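Local structure of predicted ATPase involved in replication control, Cdc46/Mcm family (Methanopyrus kandleri AV19, 3F8T) at residues Y402-A406 / R464-S468; H410-E414 / K460-R464; E418-L423 / V471-D477; S454-A459 / A479-V483. The protein belongs to the MCM family of replicative helicases and, like its relatives, is thought to bind ATP and single-stranded DNA and to have DNA helicase activity. The protein carries 2 engineered substitutions. All blocks are in the same frame, centred on the assembly; numbering follows the deposited sequence.

Contact 1: residues Y402-A406 / R464-S468; sequences YLLYA and RMRLS
L467 is the apolar centre here. With an mt side chain it reaches three residues on one face of the helical segment 402-406: its CD2 lies 3.7 Å from CB of A406 and 4.1 Å from CD2 of Y405, at the edge of that ring, while its CD1 comes within 4.0 Å of CE1 of Y402. Both tyrosines have chi1 near 180°. The backbones draw closest at A406 and L467, whose CA atoms are 5.8 Å apart, and CB of A406 also rests 3.5 Å from O of R464. L467 owes its position to the way helix 449-465 ends. Its positive phi (phi 54°, psi 44°) makes it the C' residue of a Schellman motif, in which S468 N bonds to A463 O at 2.8 Å and L467 N to R464 O at 2.9 Å. The reversal brings the leucine round onto helix 396-409, within the MCM AAA-lid region. Farther out, helix 190-201 covers Y402 and Y405, and the guanidinium of R464 is held by O of F230 and by E238. At the polar edge, Y402 OH donates a 2.6 Å hydrogen bond to O of M465, which lies close to the plane of the tyrosine ring. The chemistry implies that a buried phenol can satisfy its own polarity by serving a carbonyl in the last turn of a helix, where the regular backbone pattern breaks off.

Contact 2: residues H410-E414 / K460-R464; sequences HPAPE and KAHAR. Engineered in segment 410-414: A412 (natural residue Lys).
P413 and R464 bury the most surface, followed by K460. The loop 410-414 leaves helix 396-409 at H410 (phi/psi -131°/59°) and runs along the helical segment 460-464, with CA atoms 5.8 Å apart at H410 and R464 and 5.9 Å at P413 and K460. P413, extended at -70°/154°, turns its ring to the helix: CB is 4.1 Å from A463 CB and CD 3.4 Å from NH1 of R464. Beyond it E414 opens strand 414-415, which pairs by backbone hydrogen bonds with the short strand 470-471 and its approach, so the loop joins a helix end to a small sheet in the lid. R464 CD lies 3.0 Å from H410 O, and its NH1 gives a weak 3.2 Å hydrogen bond to P411 O; NH1 also salt-bridges E238, and NE donates to F230 O. K460 stretches past P413, CE to P413 O 3.6 Å. Its NZ, salt-bridged to E238, also donates at 2.8 Å to a water that donates at 2.5 Å to E414 OE1.

Contact 3: residues E418-L423 / V471-D477; sequences EARKRL and VEPEDVD
This is a helix-helix contact between two nearly parallel segments, 418-423 and 473-477, at the outer side of the AAA-lid region, with its centre about 29 Å from the centre of the chain. Their axes approach to 8.5 Å and cross at -27°. The spacing is tight where A419 meets P473: the CA atoms of the two are only 4.3 Å apart, and A419 CB sits 3.0 Å from O of V471 and 4.2 Å from CD of P473. One turn on, L423 and V476 are 6.2 Å apart at CA. V476, with chi1 near 180°, sends CG2 to 4.1 Å from A419 CB and CG1 to 4.1 Å from L423 CB. The start of helix 473-489 illustrates how a helix is launched against a neighbour. E472 is the N-cap, P473 follows in the first turn, and E472 N donates a 2.8 Å hydrogen bond to OD2 of D475, the backbone-to-N3 half of a capping box; D475 also salt-bridges R466. V471 pairs through its backbone with E414 and T416. At the margin R422 passes alongside the proline, P473 CB lying 3.5 Å from NE at the guanidinium edge, and NH2 makes a 2.8 Å salt bridge to OD2 of D477. That oxygen stands over a guanidinium face, so charge alone holds the pair. E474 OE2, 4.4 Å from NH2, adds a more distant negative charge.

Contact 4: residues S454-A459 / A479-V483; sequences SVERLA and AAELV
Here an alanine methyl is the bump that sets the fit. Segments 454-459 and 479-483 cross at 131° with axes 8.6 Å apart, and the CA atoms of L458 and A479 lie 5.0 Å apart. The methyl of A479 drops into a hollow made by V455, L458 and A459: its CB is 3.2 Å from O of V455, 3.4 Å from CB of L458 and 4.0 Å from CB of A459. One turn along, V483 fills the next hollow. With chi1 near 180° it places CG2 3.5 Å from CG2 of V455, 3.6 Å from CD1 of L458 and 4.2 Å from CB of S454. L458, with chi1 near -60° and chi2 near 180°, is the bump in the other direction, set against A479 and V483 and touching L482 more loosely, CD2 to CD1 4.3 Å. V455 sends CG1 to 3.9 Å from CB of A479 and 4.4 Å from CB of A480. The contact joins helices 449-465 and 473-489 of the lid; L227 of helix 219-229 touches L458 and L482, and W426 of helix 417-439 touches V455 and A480. The hydroxyl of S454 is hydrogen-bonded to D372 and to O of R450, outside this interface. No hydrogen bond or salt bridge links the two segments, so their fit rests on the shapes of methyl-bearing side chains, and the short alanine side chain admits the close approach.

Overall arrangement
The four contacts show how chemistry varies with burial and with place in the fold within one helical lid. Helix 449-465 is the common element of contacts 1, 2 and 4, and helix 473-489 of contacts 3 and 4. Contacts 1 and 4 are buried, yet they differ: contact 4 is purely apolar, whereas contact 1, at a helix end, adds a hydrogen bond to its apolar centre. Contacts 2 and 3 are partly exposed; contact 2 carries a water bridge and contact 3 a salt bridge. A backbone hydrogen bond joins E414 O and V471 N between contacts 2 and 3, and a salt bridge joins R466 and D475 between contacts 1 and 3. R464 belongs to both contacts 1 and 2.

Contact 1: residues Y402-A406 / R464-S468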
loop_
_atom_site.group_PDB
_atom_site.type_symbol
_atom_site.label_atom_id
_atom_site.label_comp_id
_atom_site.label_asym_id
_atom_site.label_seq_id
_atom_site.Cartn_x
_atom_site.Cartn_y
_atom_site.Cartn_z
ATOM N N TYR A 402 12.014 2.685 8.986
ATOM C CA TYR A 402 11.780 4.063 9.430
ATOM C C TYR A 402 10.672 4.710 8.605
ATOM O O TYR A 402 9.808 5.374 9.157
ATOM C CB TYR A 402 13.053 4.886 9.258
ATOM C CG TYR A 402 12.997 6.339 9.686
ATOM C CD1 TYR A 402 13.240 6.696 11.002
ATOM C CD2 TYR A 402 12.786 7.360 8.757
ATOM C CE1 TYR A 402 13.226 8.015 11.406
ATOM C CE2 TYR A 402 12.777 8.695 9.140
ATOM C CZ TYR A 402 12.999 9.019 10.470
ATOM O OH TYR A 402 13.024 10.332 10.871
ATOM N N LEU A 403 10.717 4.520 7.285
ATOM C CA LEU A 403 9.689 5.085 6.401
ATOM C C LEU A 403 8.317 4.541 6.758
ATOM O O LEU A 403 7.361 5.297 6.943
ATOM C CB LEU A 403 10.001 4.766 4.941
ATOM C CG LEU A 403 8.961 5.127 3.868
ATOM C CD1 LEU A 403 8.654 6.634 3.836
ATOM C CD2 LEU A 403 9.480 4.658 2.512
ATOM N N LEU A 404 8.229 3.223 6.869
ATOM C CA LEU A 404 6.977 2.555 7.224
ATOM C C LEU A 404 6.412 3.107 8.524
ATOM O O LEU A 404 5.182 3.342 8.659
ATOM C CB LEU A 404 7.222 1.048 7.367
ATOM C CG LEU A 404 7.320 0.228 6.078
ATOM C CD1 LEU A 404 7.728 -1.198 6.408
ATOM C CD2 LEU A 404 5.993 0.225 5.326
ATOM N N TYR A 405 7.307 3.254 9.491
ATOM C CA TYR A 405 6.968 3.804 10.790
ATOM C C TYR A 405 6.440 5.243 10.651
ATOM O O TYR A 405 5.336 5.582 11.141
ATOM C CB TYR A 405 8.197 3.742 11.697
ATOM C CG TYR A 405 7.939 4.209 13.106
ATOM C CD1 TYR A 405 7.245 3.409 14.014
ATOM C CD2 TYR A 405 8.393 5.450 13.535
ATOM C CE1 TYR A 405 7.006 3.854 15.316
ATOM C CE2 TYR A 405 8.162 5.897 14.822
ATOM C CZ TYR A 405 7.479 5.095 15.699
ATOM O OH TYR A 405 7.251 5.549 16.967
ATOM N N ALA A 406 7.209 6.079 9.963
ATOM C CA ALA A 406 6.875 7.499 9.799
ATOM C C ALA A 406 5.497 7.705 9.152
ATOM O O ALA A 406 4.722 8.562 9.594
ATOM C CB ALA A 406 7.976 8.206 8.966
ATOM N N ARG A 464 6.927 14.566 7.934
ATOM C CA ARG A 464 6.885 13.117 8.232
ATOM C C ARG A 464 8.289 12.534 8.421
ATOM O O ARG A 464 8.524 11.688 9.301
ATOM C CB ARG A 464 6.124 12.342 7.138
ATOM C CG ARG A 464 4.649 12.724 7.081
ATOM C CD ARG A 464 3.779 11.779 6.242
ATOM N NE ARG A 464 3.786 12.273 4.885
ATOM C CZ ARG A 464 2.850 13.020 4.333
ATOM N NH1 ARG A 464 1.734 13.340 4.978
ATOM N NH2 ARG A 464 3.028 13.409 3.098
ATOM N N MET A 465 9.228 13.004 7.596
ATOM C CA MET A 465 10.620 12.552 7.632
ATOM C C MET A 465 11.321 12.920 8.941
ATOM O O MET A 465 12.327 12.290 9.316
ATOM C CB MET A 465 11.368 13.180 6.462
ATOM C CG MET A 465 12.575 12.440 5.990
ATOM S SD MET A 465 13.179 13.308 4.519
ATOM C CE MET A 465 12.555 12.312 3.198
ATOM N N ARG A 466 10.804 13.948 9.615
ATOM C CA ARG A 466 11.311 14.388 10.918
ATOM C C ARG A 466 10.480 13.783 12.042
ATOM O O ARG A 466 10.632 14.176 13.212
ATOM C CB ARG A 466 11.215 15.918 11.042
ATOM C CG ARG A 466 12.119 16.736 10.152
ATOM C CD ARG A 466 12.086 18.221 10.549
ATOM N NE ARG A 466 10.757 18.823 10.385
ATOM C CZ ARG A 466 9.905 19.064 11.380
ATOM N NH1 ARG A 466 10.238 18.779 12.635
ATOM N NH2 ARG A 466 8.717 19.595 11.124
ATOM N N LEU A 467 9.605 12.844 11.682
ATOM C CA LEU A 467 8.642 12.228 12.598
ATOM C C LEU A 467 7.797 13.287 13.306
ATOM O O LEU A 467 7.551 13.205 14.513
ATOM C CB LEU A 467 9.357 11.314 13.624
ATOM C CG LEU A 467 10.229 10.168 13.096
ATOM C CD1 LEU A 467 10.864 9.429 14.275
ATOM C CD2 LEU A 467 9.405 9.189 12.244
ATOM N N SER A 468 7.328 14.274 12.548
ATOM C CA SER A 468 6.558 15.350 13.135
ATOM C C SER A 468 5.144 15.497 12.560
ATOM O O SER A 468 4.885 15.187 11.386
ATOM C CB SER A 468 7.337 16.664 13.033
ATOM O OG SER A 468 6.512 17.751 13.390
#

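Contact 2: residues H410-E414 / K460-R464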
loop_
_atom_site.group_PDB
_atom_site.type_symbol
_atom_site.label_atom_id
_atom_site.label_comp_id
_atom_site.label_asym_id
_atom_site.label_seq_id
_atom_site.Cartn_x
_atom_site.Cartn_y
_atom_site.Cartn_z
ATOM N N HIS A 410 2.678 9.328 11.383
ATOM C CA HIS A 410 2.457 10.746 11.049
ATOM C C HIS A 410 1.735 10.943 9.711
ATOM O O HIS A 410 2.269 11.587 8.807
ATOM C CB HIS A 410 3.789 11.497 11.123
ATOM C CG HIS A 410 4.459 11.335 12.452
ATOM N ND1 HIS A 410 4.098 12.075 13.558
ATOM C CD2 HIS A 410 5.393 10.452 12.879
ATOM C CE1 HIS A 410 4.807 11.681 14.602
ATOM N NE2 HIS A 410 5.600 10.695 14.217
ATOM N N PRO A 411 0.509 10.382 9.584
ATOM C CA PRO A 411 -0.172 10.415 8.290
ATOM C C PRO A 411 -0.584 11.822 7.889
ATOM O O PRO A 411 -0.676 12.117 6.694
ATOM C CB PRO A 411 -1.418 9.546 8.513
ATOM C CG PRO A 411 -1.676 9.628 10.004
ATOM C CD PRO A 411 -0.297 9.695 10.617
ATOM N N ALA A 412 -0.807 12.692 8.868
ATOM C CA ALA A 412 -1.463 13.960 8.570
ATOM C C ALA A 412 -0.855 15.180 9.255
ATOM O O ALA A 412 -1.536 15.828 10.062
ATOM C CB ALA A 412 -2.975 13.845 8.885
ATOM N N PRO A 413 0.417 15.527 8.930
ATOM C CA PRO A 413 0.952 16.737 9.545
ATOM C C PRO A 413 0.255 17.962 8.969
ATOM O O PRO A 413 -0.238 17.908 7.844
ATOM C CB PRO A 413 2.426 16.762 9.128
ATOM C CG PRO A 413 2.664 15.553 8.317
ATOM C CD PRO A 413 1.362 14.912 7.978
ATOM N N GLU A 414 0.222 19.043 9.749
ATOM C CA GLU A 414 -0.490 20.264 9.371
ATOM C C GLU A 414 0.409 21.483 9.532
ATOM O O GLU A 414 1.248 21.542 10.424
ATOM C CB GLU A 414 -1.780 20.433 10.214
ATOM C CG GLU A 414 -2.819 19.287 10.094
ATOM C CD GLU A 414 -3.546 19.213 8.745
ATOM O OE1 GLU A 414 -3.406 20.134 7.910
ATOM O OE2 GLU A 414 -4.278 18.222 8.520
ATOM N N LYS A 460 4.858 18.750 3.948
ATOM C CA LYS A 460 4.253 17.709 4.780
ATOM C C LYS A 460 5.130 16.442 4.764
ATOM O O LYS A 460 5.376 15.832 5.808
ATOM C CB LYS A 460 2.833 17.397 4.299
ATOM C CG LYS A 460 1.793 18.537 4.566
ATOM C CD LYS A 460 0.404 18.136 4.031
ATOM C CE LYS A 460 -0.707 19.096 4.485
ATOM N NZ LYS A 460 -1.964 18.840 3.681
ATOM N N ALA A 461 5.594 16.047 3.575
ATOM C CA ALA A 461 6.489 14.893 3.462
ATOM C C ALA A 461 7.756 15.060 4.289
ATOM O O ALA A 461 8.184 14.123 4.992
ATOM C CB ALA A 461 6.827 14.602 1.994
ATOM N N HIS A 462 8.347 16.259 4.255
ATOM C CA HIS A 462 9.544 16.493 5.040
ATOM C C HIS A 462 9.231 16.460 6.551
ATOM O O HIS A 462 10.038 15.977 7.347
ATOM C CB HIS A 462 10.262 17.782 4.649
ATOM C CG HIS A 462 11.564 17.962 5.366
ATOM N ND1 HIS A 462 12.663 17.165 5.117
ATOM C CD2 HIS A 462 11.924 18.797 6.367
ATOM C CE1 HIS A 462 13.656 17.524 5.913
ATOM N NE2 HIS A 462 13.233 18.509 6.683
ATOM N N ALA A 463 8.057 16.956 6.945
ATOM C CA ALA A 463 7.664 16.878 8.361
ATOM C C ALA A 463 7.511 15.407 8.791
ATOM O O ALA A 463 7.946 15.025 9.884
ATOM C CB ALA A 463 6.384 17.687 8.625
ATOM N N ARG A 464 6.927 14.566 7.934
ATOM C CA ARG A 464 6.885 13.117 8.232
ATOM C C ARG A 464 8.289 12.534 8.421
ATOM O O ARG A 464 8.524 11.688 9.301
ATOM C CB ARG A 464 6.124 12.342 7.138
ATOM C CG ARG A 464 4.649 12.724 7.081
ATOM C CD ARG A 464 3.779 11.779 6.242
ATOM N NE ARG A 464 3.786 12.273 4.885
ATOM C CZ ARG A 464 2.850 13.020 4.333
ATOM N NH1 ARG A 464 1.734 13.340 4.978
ATOM N NH2 ARG A 464 3.028 13.409 3.098
HETATM O O HOH W 1 -3.734 20.107 5.438
#

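Contact 3: residues E418-L423 / V471-D477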
loop_
_atom_site.group_PDB
_atom_site.type_symbol
_atom_site.label_atom_id
_atom_site.label_comp_id
_atom_site.label_asym_id
_atom_site.label_seq_id
_atom_site.Cartn_x
_atom_site.Cartn_y
_atom_site.Cartn_z
ATOM N N GLU A 418 3.064 29.995 11.358
ATOM C CA GLU A 418 4.244 30.557 10.701
ATOM C C GLU A 418 4.649 29.837 9.405
ATOM O O GLU A 418 5.198 30.467 8.493
ATOM C CB GLU A 418 5.430 30.668 11.664
ATOM C CG GLU A 418 5.220 31.726 12.778
ATOM C CD GLU A 418 4.743 33.090 12.245
ATOM O OE1 GLU A 418 5.560 33.836 11.647
ATOM O OE2 GLU A 418 3.545 33.422 12.430
ATOM N N ALA A 419 4.375 28.530 9.329
ATOM C CA ALA A 419 4.607 27.760 8.102
ATOM C C ALA A 419 3.630 28.186 7.009
ATOM O O ALA A 419 3.999 28.276 5.835
ATOM C CB ALA A 419 4.465 26.265 8.366
ATOM N N ARG A 420 2.374 28.402 7.398
ATOM C CA ARG A 420 1.357 28.872 6.457
ATOM C C ARG A 420 1.749 30.231 5.897
ATOM O O ARG A 420 1.637 30.467 4.688
ATOM C CB ARG A 420 -0.022 28.937 7.110
ATOM C CG ARG A 420 -1.088 29.447 6.161
ATOM C CD ARG A 420 -2.468 29.369 6.754
ATOM N NE ARG A 420 -2.703 30.334 7.827
ATOM C CZ ARG A 420 -2.673 31.660 7.696
ATOM N NH1 ARG A 420 -2.369 32.229 6.536
ATOM N NH2 ARG A 420 -2.927 32.427 8.748
ATOM N N LYS A 421 2.239 31.112 6.766
ATOM C CA LYS A 421 2.702 32.431 6.318
ATOM C C LYS A 421 3.909 32.322 5.386
ATOM O O LYS A 421 3.972 33.015 4.359
ATOM C CB LYS A 421 2.986 33.353 7.507
ATOM C CG LYS A 421 1.707 33.829 8.169
ATOM C CD LYS A 421 1.977 34.625 9.439
ATOM C CE LYS A 421 0.708 35.333 9.898
ATOM N NZ LYS A 421 0.620 35.444 11.388
ATOM N N ARG A 422 4.838 31.432 5.729
ATOM C CA ARG A 422 6.025 31.185 4.918
ATOM C C ARG A 422 5.629 30.693 3.516
ATOM O O ARG A 422 6.220 31.099 2.506
ATOM C CB ARG A 422 6.947 30.176 5.620
ATOM C CG ARG A 422 8.230 29.858 4.863
ATOM C CD ARG A 422 9.306 30.931 5.044
ATOM N NE ARG A 422 10.252 30.501 6.069
ATOM C CZ ARG A 422 11.537 30.842 6.118
ATOM N NH1 ARG A 422 12.062 31.638 5.192
ATOM N NH2 ARG A 422 12.298 30.372 7.098
ATOM N N LEU A 423 4.610 29.840 3.475
ATOM C CA LEU A 423 4.134 29.248 2.229
ATOM C C LEU A 423 3.440 30.300 1.361
ATOM O O LEU A 423 3.707 30.409 0.161
ATOM C CB LEU A 423 3.182 28.093 2.529
ATOM C CG LEU A 423 2.446 27.445 1.356
ATOM C CD1 LEU A 423 3.404 26.819 0.370
ATOM C CD2 LEU A 423 1.459 26.412 1.871
ATOM N N VAL A 471 4.072 20.870 10.366
ATOM C CA VAL A 471 4.851 21.408 9.247
ATOM C C VAL A 471 5.361 22.795 9.640
ATOM O O VAL A 471 4.565 23.677 9.966
ATOM C CB VAL A 471 4.020 21.493 7.955
ATOM C CG1 VAL A 471 4.908 21.887 6.782
ATOM C CG2 VAL A 471 3.305 20.166 7.697
ATOM N N GLU A 472 6.680 22.978 9.600
ATOM C CA GLU A 472 7.332 24.214 10.067
ATOM C C GLU A 472 7.901 25.006 8.890
ATOM O O GLU A 472 8.026 24.458 7.790
ATOM C CB GLU A 472 8.463 23.866 11.043
ATOM C CG GLU A 472 8.059 22.913 12.165
ATOM C CD GLU A 472 7.585 23.630 13.416
ATOM O OE1 GLU A 472 7.299 24.847 13.338
ATOM O OE2 GLU A 472 7.504 22.970 14.484
ATOM N N PRO A 473 8.243 26.304 9.100
ATOM C CA PRO A 473 8.844 27.093 8.001
ATOM C C PRO A 473 10.044 26.427 7.313
ATOM O O PRO A 473 10.221 26.540 6.081
ATOM C CB PRO A 473 9.262 28.397 8.702
ATOM C CG PRO A 473 8.232 28.567 9.772
ATOM C CD PRO A 473 8.061 27.137 10.309
ATOM N N GLU A 474 10.851 25.729 8.099
ATOM C CA GLU A 474 11.995 24.993 7.583
ATOM C C GLU A 474 11.595 23.918 6.548
ATOM O O GLU A 474 12.322 23.707 5.559
ATOM C CB GLU A 474 12.757 24.372 8.746
ATOM C CG GLU A 474 13.557 25.392 9.593
ATOM C CD GLU A 474 12.694 26.428 10.326
ATOM O OE1 GLU A 474 11.565 26.092 10.780
ATOM O OE2 GLU A 474 13.167 27.592 10.441
ATOM N N ASP A 475 10.453 23.257 6.773
ATOM C CA ASP A 475 9.913 22.258 5.830
ATOM C C ASP A 475 9.429 22.932 4.545
ATOM O O ASP A 475 9.549 22.365 3.458
ATOM C CB ASP A 475 8.744 21.460 6.434
ATOM C CG ASP A 475 9.099 20.770 7.755
ATOM O OD1 ASP A 475 10.197 20.181 7.864
ATOM O OD2 ASP A 475 8.272 20.812 8.694
ATOM N N VAL A 476 8.835 24.117 4.693
ATOM C CA VAL A 476 8.343 24.887 3.558
ATOM C C VAL A 476 9.514 25.318 2.687
ATOM O O VAL A 476 9.445 25.222 1.467
ATOM C CB VAL A 476 7.488 26.100 3.990
ATOM C CG1 VAL A 476 7.146 26.958 2.761
ATOM C CG2 VAL A 476 6.185 25.611 4.657
ATOM N N ASP A 477 10.595 25.746 3.332
ATOM C CA ASP A 477 11.785 26.223 2.645
ATOM C C ASP A 477 12.421 25.134 1.784
ATOM O O ASP A 477 12.849 25.389 0.648
ATOM C CB ASP A 477 12.802 26.760 3.660
ATOM C CG ASP A 477 12.421 28.132 4.200
ATOM O OD1 ASP A 477 11.426 28.723 3.725
ATOM O OD2 ASP A 477 13.130 28.621 5.095
#

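Contact 4: residues S454-A459 / A479-V483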
loop_
_atom_site.group_PDB
_atom_site.type_symbol
_atom_site.label_atom_id
_atom_site.label_comp_id
_atom_site.label_asym_id
_atom_site.label_seq_id
_atom_site.Cartn_x
_atom_site.Cartn_y
_atom_site.Cartn_z
ATOM N N SER A 454 1.974 21.649 -4.580
ATOM C CA SER A 454 3.186 20.808 -4.548
ATOM C C SER A 454 4.114 21.173 -3.395
ATOM O O SER A 454 4.635 20.283 -2.689
ATOM C CB SER A 454 3.943 20.885 -5.874
ATOM O OG SER A 454 3.119 20.405 -6.922
ATOM N N VAL A 455 4.320 22.474 -3.192
ATOM C CA VAL A 455 5.151 22.911 -2.068
ATOM C C VAL A 455 4.564 22.389 -0.745
ATOM O O VAL A 455 5.296 21.856 0.094
ATOM C CB VAL A 455 5.335 24.443 -2.034
ATOM C CG1 VAL A 455 6.045 24.872 -0.745
ATOM C CG2 VAL A 455 6.148 24.866 -3.238
ATOM N N GLU A 456 3.251 22.520 -0.578
ATOM C CA GLU A 456 2.603 22.056 0.653
ATOM C C GLU A 456 2.775 20.549 0.857
ATOM O O GLU A 456 3.095 20.112 1.958
ATOM C CB GLU A 456 1.113 22.470 0.711
ATOM C CG GLU A 456 0.368 21.843 1.890
ATOM C CD GLU A 456 -0.653 22.764 2.565
ATOM O OE1 GLU A 456 -0.819 23.934 2.168
ATOM O OE2 GLU A 456 -1.308 22.281 3.506
ATOM N N ARG A 457 2.571 19.766 -0.204
ATOM C CA ARG A 457 2.781 18.313 -0.152
ATOM C C ARG A 457 4.201 17.939 0.203
ATOM O O ARG A 457 4.420 17.040 1.025
ATOM C CB ARG A 457 2.435 17.672 -1.492
ATOM C CG ARG A 457 0.956 17.608 -1.766
ATOM C CD ARG A 457 0.698 16.972 -3.147
ATOM N NE ARG A 457 -0.650 17.315 -3.600
ATOM C CZ ARG A 457 -0.943 17.994 -4.707
ATOM N NH1 ARG A 457 0.003 18.401 -5.545
ATOM N NH2 ARG A 457 -2.207 18.256 -4.989
ATOM N N LEU A 458 5.167 18.609 -0.430
ATOM C CA LEU A 458 6.574 18.337 -0.149
ATOM C C LEU A 458 6.948 18.703 1.279
ATOM O O LEU A 458 7.775 18.017 1.904
ATOM C CB LEU A 458 7.482 19.074 -1.133
ATOM C CG LEU A 458 7.531 18.539 -2.570
ATOM C CD1 LEU A 458 7.935 19.674 -3.528
ATOM C CD2 LEU A 458 8.545 17.391 -2.627
ATOM N N ALA A 459 6.386 19.807 1.778
ATOM C CA ALA A 459 6.648 20.222 3.169
ATOM C C ALA A 459 6.069 19.247 4.203
ATOM O O ALA A 459 6.712 18.967 5.221
ATOM C CB ALA A 459 6.138 21.635 3.416
ATOM N N ALA A 479 10.900 22.338 0.631
ATOM C CA ALA A 479 9.903 22.100 -0.423
ATOM C C ALA A 479 9.974 23.150 -1.560
ATOM O O ALA A 479 10.019 22.805 -2.751
ATOM C CB ALA A 479 8.522 22.078 0.198
ATOM N N ALA A 480 10.000 24.423 -1.184
ATOM C CA ALA A 480 10.016 25.519 -2.152
ATOM C C ALA A 480 11.278 25.512 -3.001
ATOM O O ALA A 480 11.212 25.778 -4.199
ATOM C CB ALA A 480 9.887 26.860 -1.428
ATOM N N GLU A 481 12.422 25.204 -2.390
ATOM C CA GLU A 481 13.689 25.097 -3.135
ATOM C C GLU A 481 13.597 24.028 -4.224
ATOM O O GLU A 481 14.097 24.216 -5.327
ATOM C CB GLU A 481 14.848 24.789 -2.184
ATOM C CG GLU A 481 16.246 24.968 -2.794
ATOM C CD GLU A 481 16.798 23.714 -3.476
ATOM O OE1 GLU A 481 16.552 22.578 -2.990
ATOM O OE2 GLU A 481 17.500 23.873 -4.501
ATOM N N LEU A 482 12.940 22.909 -3.925
ATOM C CA LEU A 482 12.775 21.849 -4.932
ATOM C C LEU A 482 11.834 22.228 -6.055
ATOM O O LEU A 482 12.107 21.917 -7.211
ATOM C CB LEU A 482 12.298 20.544 -4.288
ATOM C CG LEU A 482 13.288 19.897 -3.314
ATOM C CD1 LEU A 482 12.612 18.738 -2.589
ATOM C CD2 LEU A 482 14.592 19.443 -3.976
ATOM N N VAL A 483 10.720 22.887 -5.726
ATOM C CA VAL A 483 9.780 23.326 -6.759
ATOM C C VAL A 483 10.467 24.378 -7.637
ATOM O O VAL A 483 10.424 24.284 -8.869
ATOM C CB VAL A 483 8.417 23.832 -6.174
ATOM C CG1 VAL A 483 7.530 24.443 -7.281
ATOM C CG2 VAL A 483 7.669 22.687 -5.509
#